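Local coordinates for uncharacterized protein AsqI (Emericella nidulans, PDB 5YY3), which catalyses the zinc-dependent ring contraction of 4'-methoxycyclopenin to 4'-methoxyviridicatin, with loss of methyl isocyanate, in aspoquinolone biosynthesis, at residues V237-Y243 and W394-H399; D245-Y251 and G263-T269; G404-A408 and N502-S506. All coordinates share one frame; numbering follows the deposited sequence.

Contact 1: V237-Y243 and W394-H399; sequences VRPWNQY and WRWYKH
R395 and H399, one turn apart on helix 391-410, receive the loop 237-243 in the hemocyanin-like, mainly helical domain. W240 is the centre of an inverse gamma turn where the loop meets the helix. The tight part surrounds R395. Its NE gives a bent hydrogen bond to R238 O at 2.6 Å (139° at the hydrogen), and NH2 reaches P239 O only weakly. The guanidinium lies between R238 CB over one face and W240 CE3 over the other. W240 N donates to R395 O at 2.9 Å, from the face of that carbonyl opposite to the helical donor H399 N. The two arginines run side by side, with R238 NH1 3.2 Å from R395 NH1. D245 accepts from both, which probably offsets their like charge, and R238 NH2 also forms a salt bridge with E248.

W240, Y243, W396 and H399 form a buried aromatic cluster, with W240 CD1 at the edge of the W396 ring. W396 is about 7 Å from the zinc ligand H218, side chain to side chain. The looser side is at R238 and P239, which are partly exposed and face the second subunit. There P239 CB merely rests on K398 CG at 3.8 Å. The extended K398 chain carries NZ to V237 O and E226. Y243 turns its ring edge to the H399 face, planes at 88°, and its OH shares a hydrogen bond with H399 NE2 at 2.8 Å.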
loop_
_atom_site.group_PDB
_atom_site.type_symbol
_atom_site.label_atom_id
_atom_site.label_comp_id
_atom_site.label_asym_id
_atom_site.label_seq_id
_atom_site.Cartn_x
_atom_site.Cartn_y
_atom_site.Cartn_z
ATOM N N VAL A 237 10.704 -13.666 -8.001
ATOM C CA VAL A 237 10.060 -13.999 -9.265
ATOM C C VAL A 237 9.546 -15.437 -9.302
ATOM O O VAL A 237 10.261 -16.365 -8.899
ATOM C CB VAL A 237 11.027 -13.773 -10.429
ATOM C CG1 VAL A 237 10.574 -14.528 -11.656
ATOM C CG2 VAL A 237 11.161 -12.279 -10.710
ATOM N N ARG A 238 8.307 -15.623 -9.774
ATOM C CA ARG A 238 7.788 -16.964 -10.046
ATOM C C ARG A 238 8.355 -17.449 -11.371
ATOM O O ARG A 238 8.072 -16.874 -12.415
ATOM C CB ARG A 238 6.261 -16.989 -10.085
ATOM C CG ARG A 238 5.667 -18.416 -10.049
ATOM C CD ARG A 238 4.189 -18.448 -10.503
ATOM N NE ARG A 238 3.521 -17.234 -10.068
ATOM C CZ ARG A 238 2.580 -16.584 -10.740
ATOM N NH1 ARG A 238 2.141 -17.012 -11.916
ATOM N NH2 ARG A 238 2.072 -15.487 -10.212
ATOM N N PRO A 239 9.157 -18.512 -11.340
ATOM C CA PRO A 239 9.729 -18.969 -12.615
ATOM C C PRO A 239 8.657 -19.501 -13.542
ATOM O O PRO A 239 7.602 -19.924 -13.073
ATOM C CB PRO A 239 10.696 -20.075 -12.198
ATOM C CG PRO A 239 10.194 -20.531 -10.863
ATOM C CD PRO A 239 9.575 -19.340 -10.198
ATOM N N TRP A 240 8.924 -19.462 -14.842
ATOM C CA TRP A 240 8.012 -20.013 -15.838
ATOM C C TRP A 240 8.257 -21.501 -15.977
ATOM O O TRP A 240 8.634 -21.975 -17.058
ATOM C CB TRP A 240 8.216 -19.317 -17.187
ATOM C CG TRP A 240 7.121 -19.585 -18.193
ATOM C CD1 TRP A 240 7.144 -20.485 -19.217
ATOM C CD2 TRP A 240 5.852 -18.927 -18.265
ATOM N NE1 TRP A 240 5.972 -20.430 -19.920
ATOM C CE2 TRP A 240 5.158 -19.481 -19.358
ATOM C CE3 TRP A 240 5.237 -17.916 -17.512
ATOM C CZ2 TRP A 240 3.881 -19.067 -19.714
ATOM C CZ3 TRP A 240 3.972 -17.509 -17.858
ATOM C CH2 TRP A 240 3.300 -18.087 -18.954
ATOM N N ASN A 241 8.085 -22.229 -14.873
ATOM C CA ASN A 241 8.332 -23.673 -14.847
ATOM C C ASN A 241 7.129 -24.472 -15.346
ATOM O O ASN A 241 7.288 -25.538 -15.946
ATOM C CB ASN A 241 8.715 -24.129 -13.438
ATOM C CG ASN A 241 10.153 -23.759 -13.068
ATOM O OD1 ASN A 241 11.018 -23.650 -13.934
ATOM N ND2 ASN A 241 10.403 -23.547 -11.778
ATOM N N GLN A 242 5.932 -23.945 -15.081
ATOM C CA GLN A 242 4.682 -24.508 -15.560
ATOM C C GLN A 242 4.206 -23.694 -16.779
ATOM O O GLN A 242 3.921 -22.503 -16.673
ATOM C CB GLN A 242 3.632 -24.517 -14.426
ATOM C CG GLN A 242 4.119 -25.200 -13.119
ATOM C CD GLN A 242 3.065 -25.227 -11.983
ATOM O OE1 GLN A 242 1.970 -24.654 -12.102
ATOM N NE2 GLN A 242 3.415 -25.878 -10.864
ATOM N N TYR A 243 4.137 -24.327 -17.942
ATOM C CA TYR A 243 3.918 -23.583 -19.189
ATOM C C TYR A 243 2.447 -23.192 -19.418
ATOM O O TYR A 243 2.135 -22.437 -20.340
ATOM C CB TYR A 243 4.431 -24.389 -20.400
ATOM C CG TYR A 243 5.921 -24.644 -20.413
ATOM C CD1 TYR A 243 6.763 -24.046 -19.473
ATOM C CD2 TYR A 243 6.493 -25.507 -21.364
ATOM C CE1 TYR A 243 8.134 -24.293 -19.478
ATOM C CE2 TYR A 243 7.865 -25.759 -21.378
ATOM C CZ TYR A 243 8.676 -25.142 -20.435
ATOM O OH TYR A 243 10.032 -25.372 -20.437
ATOM N N TRP A 394 11.652 -12.257 -17.634
ATOM C CA TRP A 394 12.389 -12.513 -16.405
ATOM C C TRP A 394 11.872 -13.800 -15.820
ATOM O O TRP A 394 12.629 -14.546 -15.201
ATOM C CB TRP A 394 12.276 -11.329 -15.424
ATOM C CG TRP A 394 13.108 -10.196 -15.927
ATOM C CD1 TRP A 394 12.692 -9.157 -16.700
ATOM C CD2 TRP A 394 14.529 -10.048 -15.783
ATOM N NE1 TRP A 394 13.757 -8.341 -17.014
ATOM C CE2 TRP A 394 14.897 -8.869 -16.459
ATOM C CE3 TRP A 394 15.521 -10.787 -15.126
ATOM C CZ2 TRP A 394 16.214 -8.416 -16.503
ATOM C CZ3 TRP A 394 16.820 -10.336 -15.164
ATOM C CH2 TRP A 394 17.158 -9.154 -15.843
ATOM N N ARG A 395 10.600 -14.104 -16.069
ATOM C CA ARG A 395 10.058 -15.374 -15.596
ATOM C C ARG A 395 10.638 -16.524 -16.438
ATOM O O ARG A 395 10.915 -17.606 -15.914
ATOM C CB ARG A 395 8.522 -15.364 -15.620
ATOM C CG ARG A 395 7.906 -14.255 -14.736
ATOM C CD ARG A 395 6.413 -14.512 -14.427
ATOM N NE ARG A 395 6.263 -15.911 -14.071
ATOM C CZ ARG A 395 5.108 -16.557 -14.011
ATOM N NH1 ARG A 395 3.966 -15.910 -14.256
ATOM N NH2 ARG A 395 5.108 -17.854 -13.701
ATOM N N TRP A 396 10.858 -16.281 -17.728
ATOM C CA TRP A 396 11.541 -17.274 -18.546
ATOM C C TRP A 396 13.026 -17.400 -18.148
ATOM O O TRP A 396 13.533 -18.520 -17.998
ATOM C CB TRP A 396 11.409 -16.943 -20.040
ATOM C CG TRP A 396 12.012 -18.011 -20.931
ATOM C CD1 TRP A 396 13.189 -17.935 -21.608
ATOM C CD2 TRP A 396 11.464 -19.309 -21.219
ATOM N NE1 TRP A 396 13.413 -19.102 -22.303
ATOM C CE2 TRP A 396 12.365 -19.965 -22.080
ATOM C CE3 TRP A 396 10.308 -19.990 -20.820
ATOM C CZ2 TRP A 396 12.149 -21.258 -22.563
ATOM C CZ3 TRP A 396 10.087 -21.271 -21.300
ATOM C CH2 TRP A 396 11.004 -21.892 -22.167
ATOM N N TYR A 397 13.725 -16.276 -17.971
ATOM C CA TYR A 397 15.133 -16.335 -17.542
ATOM C C TYR A 397 15.278 -17.124 -16.237
ATOM O O TYR A 397 16.229 -17.887 -16.076
ATOM C CB TYR A 397 15.733 -14.941 -17.350
ATOM C CG TYR A 397 15.708 -14.014 -18.558
ATOM C CD1 TYR A 397 15.653 -14.508 -19.862
ATOM C CD2 TYR A 397 15.731 -12.634 -18.381
ATOM C CE1 TYR A 397 15.634 -13.634 -20.963
ATOM C CE2 TYR A 397 15.709 -11.761 -19.466
ATOM C CZ TYR A 397 15.661 -12.265 -20.754
ATOM O OH TYR A 397 15.638 -11.387 -21.818
ATOM N N LYS A 398 14.338 -16.971 -15.306
ATOM C CA LYS A 398 14.471 -17.736 -14.065
ATOM C C LYS A 398 14.185 -19.220 -14.316
ATOM O O LYS A 398 14.726 -20.078 -13.618
ATOM C CB LYS A 398 13.566 -17.203 -12.947
ATOM C CG LYS A 398 13.834 -17.925 -11.616
ATOM C CD LYS A 398 13.290 -17.180 -10.412
ATOM C CE LYS A 398 13.317 -18.058 -9.159
ATOM N NZ LYS A 398 12.653 -17.391 -7.979
ATOM N N HIS A 399 13.366 -19.528 -15.326
ATOM C CA HIS A 399 13.186 -20.924 -15.744
ATOM C C HIS A 399 14.481 -21.496 -16.295
ATOM O O HIS A 399 14.875 -22.588 -15.910
ATOM C CB HIS A 399 12.087 -21.062 -16.797
ATOM C CG HIS A 399 11.930 -22.457 -17.325
ATOM N ND1 HIS A 399 11.694 -23.545 -16.510
ATOM C CD2 HIS A 399 11.961 -22.938 -18.592
ATOM C CE1 HIS A 399 11.590 -24.634 -17.245
ATOM N NE2 HIS A 399 11.746 -24.294 -18.513
#

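Contact 2: D245-Y251 and G263-T269; sequences DFLENGY and GYPPFST
A G1 beta bulge, in which F267 and S268 both face L247, and a type II turn shape this contact between segments 245-251 and 263-269. Both lie in the loop region between helices 210-231 and 288-304 and run antiparallel. They are joined by two isolated bridges rather than a continuous ladder. At the bulge, L247 N donates to S268 O at 3.0 Å, an almost straight bond (171°). F267 N returns a bond to L247 O at 2.7 Å, but it comes from above the carbonyl plane and is bent to 131°. The turn from P265 to S268 is fastened by S268 OG, which donates to P265 O.

The second bridge pairs Y251 with Y264. Y251 N gives to Y264 O, and Y264 N gives to Y251 O at 3.1 Å, both in the carbonyl planes. G263 CA also approaches Y251 O, in a CA-H...O contact. G250, with positive phi, lays its CA close against Y264 O and P265 O.

Aromatic side chains fill in the rest. Y264 has CG between its backbone N and carbonyl carbon (chi1 49°). This folds the ring back under Y251, whose CB sits over its face, 3.4 Å from Y264 CZ. L247 CD1 meets the same ring obliquely. Y264 OH goes on to D390, just ahead of helix 391-410. At the other end E248, F267 and T269 are partly exposed, while F246 is buried. F246 lies alongside T269, and D499 of the second subunit packs on F246 and F267. E248 sends its carboxylate away to R238 and to L236 N of the second subunit. Its CB stays behind as a CH-pi donor over the face of F267, 3.8 Å from the ring centroid.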
loop_
_atom_site.group_PDB
_atom_site.type_symbol
_atom_site.label_atom_id
_atom_site.label_comp_id
_atom_site.label_asym_id
_atom_site.label_seq_id
_atom_site.Cartn_x
_atom_site.Cartn_y
_atom_site.Cartn_z
ATOM N N ASP A 245 0.896 -21.413 -17.305
ATOM C CA ASP A 245 0.771 -20.417 -16.254
ATOM C C ASP A 245 0.160 -19.119 -16.780
ATOM O O ASP A 245 0.082 -18.878 -17.995
ATOM C CB ASP A 245 2.133 -20.136 -15.620
ATOM C CG ASP A 245 2.026 -19.610 -14.201
ATOM O OD1 ASP A 245 0.885 -19.330 -13.759
ATOM O OD2 ASP A 245 3.085 -19.467 -13.538
ATOM N N PHE A 246 -0.279 -18.290 -15.841
ATOM C CA PHE A 246 -0.800 -16.989 -16.172
ATOM C C PHE A 246 0.255 -15.926 -15.921
ATOM O O PHE A 246 1.089 -16.070 -15.042
ATOM C CB PHE A 246 -2.051 -16.691 -15.352
ATOM C CG PHE A 246 -3.236 -17.557 -15.697
ATOM C CD1 PHE A 246 -4.077 -17.220 -16.748
ATOM C CD2 PHE A 246 -3.542 -18.671 -14.936
ATOM C CE1 PHE A 246 -5.187 -18.004 -17.064
ATOM C CE2 PHE A 246 -4.658 -19.456 -15.234
ATOM C CZ PHE A 246 -5.477 -19.121 -16.301
ATOM N N LEU A 247 0.220 -14.869 -16.715
ATOM C CA LEU A 247 0.932 -13.643 -16.411
ATOM C C LEU A 247 -0.075 -12.661 -15.808
ATOM O O LEU A 247 -0.739 -11.928 -16.532
ATOM C CB LEU A 247 1.563 -13.072 -17.677
ATOM C CG LEU A 247 2.754 -13.836 -18.260
ATOM C CD1 LEU A 247 2.908 -13.510 -19.716
ATOM C CD2 LEU A 247 4.018 -13.462 -17.505
ATOM N N GLU A 248 -0.202 -12.630 -14.490
ATOM C CA GLU A 248 -1.356 -11.955 -13.910
ATOM C C GLU A 248 -1.315 -10.420 -13.918
ATOM O O GLU A 248 -2.346 -9.787 -13.674
ATOM C CB GLU A 248 -1.577 -12.449 -12.476
ATOM C CG GLU A 248 -0.439 -12.170 -11.531
ATOM C CD GLU A 248 0.337 -13.429 -11.188
ATOM O OE1 GLU A 248 0.743 -14.145 -12.130
ATOM O OE2 GLU A 248 0.548 -13.704 -9.978
ATOM N N ASN A 249 -0.166 -9.816 -14.207
ATOM C CA ASN A 249 -0.087 -8.357 -14.154
ATOM C C ASN A 249 -0.173 -7.624 -15.490
ATOM O O ASN A 249 -0.532 -6.434 -15.535
ATOM C CB ASN A 249 1.190 -7.941 -13.445
ATOM C CG ASN A 249 1.115 -8.211 -11.974
ATOM O OD1 ASN A 249 0.087 -7.961 -11.349
ATOM N ND2 ASN A 249 2.170 -8.783 -11.418
ATOM N N GLY A 250 0.157 -8.300 -16.581
ATOM C CA GLY A 250 0.027 -7.639 -17.867
ATOM C C GLY A 250 1.110 -6.591 -18.033
ATOM O O GLY A 250 1.723 -6.155 -17.070
ATOM N N TYR A 251 1.357 -6.174 -19.263
ATOM C CA TYR A 251 2.509 -5.342 -19.516
ATOM C C TYR A 251 2.238 -4.356 -20.624
ATOM O O TYR A 251 1.631 -4.704 -21.639
ATOM C CB TYR A 251 3.719 -6.224 -19.869
ATOM C CG TYR A 251 4.870 -5.479 -20.498
ATOM C CD1 TYR A 251 5.638 -4.601 -19.749
ATOM C CD2 TYR A 251 5.200 -5.664 -21.836
ATOM C CE1 TYR A 251 6.697 -3.927 -20.305
ATOM C CE2 TYR A 251 6.271 -4.990 -22.405
ATOM C CZ TYR A 251 7.011 -4.122 -21.626
ATOM O OH TYR A 251 8.068 -3.426 -22.157
ATOM N N GLY A 263 1.934 -4.581 -25.710
ATOM C CA GLY A 263 2.134 -5.511 -24.621
ATOM C C GLY A 263 1.087 -6.606 -24.651
ATOM O O GLY A 263 0.788 -7.167 -25.700
ATOM N N TYR A 264 0.522 -6.898 -23.485
ATOM C CA TYR A 264 -0.487 -7.936 -23.340
ATOM C C TYR A 264 -1.268 -7.624 -22.059
ATOM O O TYR A 264 -0.733 -6.985 -21.146
ATOM C CB TYR A 264 0.163 -9.333 -23.300
ATOM C CG TYR A 264 1.323 -9.434 -22.327
ATOM C CD1 TYR A 264 1.086 -9.606 -20.973
ATOM C CD2 TYR A 264 2.651 -9.349 -22.759
ATOM C CE1 TYR A 264 2.106 -9.682 -20.075
ATOM C CE2 TYR A 264 3.704 -9.427 -21.845
ATOM C CZ TYR A 264 3.414 -9.598 -20.502
ATOM O OH TYR A 264 4.408 -9.687 -19.549
ATOM N N PRO A 265 -2.543 -8.044 -21.992
ATOM C CA PRO A 265 -3.367 -7.730 -20.812
ATOM C C PRO A 265 -3.043 -8.597 -19.582
ATOM O O PRO A 265 -2.262 -9.544 -19.685
ATOM C CB PRO A 265 -4.794 -8.004 -21.313
ATOM C CG PRO A 265 -4.605 -9.045 -22.396
ATOM C CD PRO A 265 -3.325 -8.676 -23.072
ATOM N N PRO A 266 -3.640 -8.281 -18.423
ATOM C CA PRO A 266 -3.473 -9.169 -17.269
ATOM C C PRO A 266 -4.006 -10.566 -17.546
ATOM O O PRO A 266 -4.992 -10.709 -18.272
ATOM C CB PRO A 266 -4.295 -8.486 -16.176
ATOM C CG PRO A 266 -4.401 -7.069 -16.603
ATOM C CD PRO A 266 -4.427 -7.081 -18.087
ATOM N N PHE A 267 -3.346 -11.573 -16.983
ATOM C CA PHE A 267 -3.724 -12.977 -17.150
ATOM C C PHE A 267 -3.656 -13.458 -18.601
ATOM O O PHE A 267 -4.429 -14.306 -19.013
ATOM C CB PHE A 267 -5.118 -13.217 -16.554
ATOM C CG PHE A 267 -5.169 -12.988 -15.066
ATOM C CD1 PHE A 267 -5.417 -11.722 -14.554
ATOM C CD2 PHE A 267 -4.928 -14.029 -14.181
ATOM C CE1 PHE A 267 -5.440 -11.494 -13.176
ATOM C CE2 PHE A 267 -4.960 -13.812 -12.810
ATOM C CZ PHE A 267 -5.210 -12.536 -12.303
ATOM N N SER A 268 -2.711 -12.924 -19.365
ATOM C CA SER A 268 -2.341 -13.514 -20.651
ATOM C C SER A 268 -1.672 -14.864 -20.430
ATOM O O SER A 268 -1.118 -15.118 -19.356
ATOM C CB SER A 268 -1.402 -12.577 -21.427
ATOM O OG SER A 268 -2.061 -11.351 -21.730
ATOM N N THR A 269 -1.735 -15.739 -21.427
ATOM C CA THR A 269 -1.062 -17.039 -21.361
ATOM C C THR A 269 -0.431 -17.376 -22.696
ATOM O O THR A 269 -0.692 -16.706 -23.695
ATOM C CB THR A 269 -2.022 -18.192 -21.025
ATOM O OG1 THR A 269 -2.903 -18.413 -22.141
ATOM C CG2 THR A 269 -2.824 -17.900 -19.775
#

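Contact 3: G404-A408 and N502-S506; sequences GRLAA and NDYHS
R405 and H505 run antiparallel alongside each other, with D503 set crosswise to the arginine. R405 CG lies over one face of the H505 imidazole, a CH-pi contact 3.8 Å from the centroid. Beyond CG the R405 chain is stretched out, which carries the guanidinium past the ring to the aspartate. H505 CB rests above one face of that guanidinium. The A408 methyl meets the edge of the imidazole, with CB 3.7 Å from H505 CE1. H505 NE2 is buried here and has no polar partner in the model.

R405 grips D503 end-on, with planes 25° apart. NH2 uses the syn lone pair of OD2 at 3.0 Å, and NH1 reaches OD1 at 3.0 Å, tilted out of the carboxylate plane. S506 OG gives a second bond to D503 OD2 at 2.7 Å, on the anti side and tilted out of the plane, which helps fix the carboxylate's rotation. R405 NH1 also pairs with D244 of the second subunit, and Q401 holds NE.

The contact joins helix 391-410 of the helical domain to D503 and the 3-10 segment 504-506 that follows it. These lie between strands 487-497 and 508-517 of the ig-like domain.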
loop_
_atom_site.group_PDB
_atom_site.type_symbol
_atom_site.label_atom_id
_atom_site.label_comp_id
_atom_site.label_asym_id
_atom_site.label_seq_id
_atom_site.Cartn_x
_atom_site.Cartn_y
_atom_site.Cartn_z
ATOM N N GLY A 404 20.175 -24.751 -14.658
ATOM C CA GLY A 404 21.429 -24.526 -13.954
ATOM C C GLY A 404 21.435 -25.033 -12.524
ATOM O O GLY A 404 22.414 -25.628 -12.089
ATOM N N ARG A 405 20.356 -24.810 -11.782
ATOM C CA ARG A 405 20.266 -25.328 -10.418
ATOM C C ARG A 405 20.304 -26.855 -10.382
ATOM O O ARG A 405 20.975 -27.440 -9.524
ATOM C CB ARG A 405 18.994 -24.829 -9.728
ATOM C CG ARG A 405 18.955 -23.321 -9.554
ATOM C CD ARG A 405 17.663 -22.870 -8.879
ATOM N NE ARG A 405 17.686 -21.431 -8.641
ATOM C CZ ARG A 405 18.118 -20.889 -7.515
ATOM N NH1 ARG A 405 18.565 -21.678 -6.546
ATOM N NH2 ARG A 405 18.131 -19.572 -7.368
ATOM N N LEU A 406 19.584 -27.496 -11.306
ATOM C CA LEU A 406 19.536 -28.956 -11.373
ATOM C C LEU A 406 20.925 -29.549 -11.628
ATOM O O LEU A 406 21.347 -30.505 -10.968
ATOM C CB LEU A 406 18.585 -29.417 -12.473
ATOM C CG LEU A 406 17.089 -29.228 -12.204
ATOM C CD1 LEU A 406 16.325 -29.298 -13.510
ATOM C CD2 LEU A 406 16.568 -30.281 -11.222
ATOM N N ALA A 407 21.625 -28.980 -12.595
ATOM C CA ALA A 407 22.914 -29.517 -12.998
ATOM C C ALA A 407 23.927 -29.277 -11.888
ATOM O O ALA A 407 24.692 -30.176 -11.525
ATOM C CB ALA A 407 23.379 -28.884 -14.315
ATOM N N ALA A 408 23.886 -28.070 -11.324
ATOM C CA ALA A 408 24.838 -27.663 -10.307
ATOM C C ALA A 408 24.793 -28.555 -9.066
ATOM O O ALA A 408 25.839 -28.884 -8.509
ATOM C CB ALA A 408 24.597 -26.204 -9.920
ATOM N N ASN A 502 22.726 -18.181 1.472
ATOM C CA ASN A 502 22.973 -19.631 1.397
ATOM C C ASN A 502 22.522 -20.304 0.097
ATOM O O ASN A 502 22.553 -21.526 -0.021
ATOM C CB ASN A 502 22.310 -20.346 2.568
ATOM C CG ASN A 502 23.030 -20.110 3.860
ATOM O OD1 ASN A 502 24.259 -19.926 3.886
ATOM N ND2 ASN A 502 22.283 -20.108 4.950
ATOM N N ASP A 503 22.077 -19.505 -0.858
ATOM C CA ASP A 503 21.771 -20.002 -2.182
ATOM C C ASP A 503 22.927 -19.651 -3.101
ATOM O O ASP A 503 23.207 -18.465 -3.314
ATOM C CB ASP A 503 20.464 -19.393 -2.693
ATOM C CG ASP A 503 20.185 -19.729 -4.135
ATOM O OD1 ASP A 503 20.607 -20.818 -4.588
ATOM O OD2 ASP A 503 19.526 -18.909 -4.816
ATOM N N TYR A 504 23.606 -20.678 -3.612
ATOM C CA TYR A 504 24.701 -20.521 -4.573
ATOM C C TYR A 504 24.370 -19.519 -5.673
ATOM O O TYR A 504 25.185 -18.671 -6.031
ATOM C CB TYR A 504 25.029 -21.853 -5.250
ATOM C CG TYR A 504 25.429 -23.009 -4.356
ATOM C CD1 TYR A 504 26.695 -23.063 -3.759
ATOM C CD2 TYR A 504 24.558 -24.080 -4.150
ATOM C CE1 TYR A 504 27.064 -24.139 -2.960
ATOM C CE2 TYR A 504 24.918 -25.154 -3.360
ATOM C CZ TYR A 504 26.176 -25.179 -2.761
ATOM O OH TYR A 504 26.537 -26.258 -1.974
ATOM N N HIS A 505 23.165 -19.634 -6.217
ATOM C CA HIS A 505 22.815 -18.922 -7.438
ATOM C C HIS A 505 22.385 -17.502 -7.162
ATOM O O HIS A 505 22.129 -16.741 -8.098
ATOM C CB HIS A 505 21.729 -19.698 -8.171
ATOM C CG HIS A 505 22.077 -21.140 -8.338
ATOM N ND1 HIS A 505 22.808 -21.608 -9.403
ATOM C CD2 HIS A 505 21.876 -22.205 -7.519
ATOM C CE1 HIS A 505 23.016 -22.905 -9.255
ATOM N NE2 HIS A 505 22.464 -23.286 -8.116
ATOM N N SER A 506 22.337 -17.139 -5.878
ATOM C CA SER A 506 22.008 -15.770 -5.492
ATOM C C SER A 506 23.256 -14.906 -5.384
ATOM O O SER A 506 23.160 -13.683 -5.234
ATOM C CB SER A 506 21.245 -15.748 -4.175
ATOM O OG SER A 506 19.920 -16.232 -4.359
#

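How the contacts relate
Contacts 1 and 3 are buried and share helix 391-410, with centres about 15 Å apart. Contact 2 is partly exposed and lies farther from the chain centre. Contacts 1 and 2 stay within the helical domain and touch directly, since salt bridges from the arginines of contact 1 reach acids of contact 2. Contact 3 instead ties that domain to the ig-like one. The chemistry follows place. Contact 1 mixes arginine bonds to backbone carbonyls with aromatic rings. Contact 2 relies on backbone pairing and CH-pi packing. Contact 3 rests on one bidentate salt bridge beside a histidine. All three also meet the second subunit.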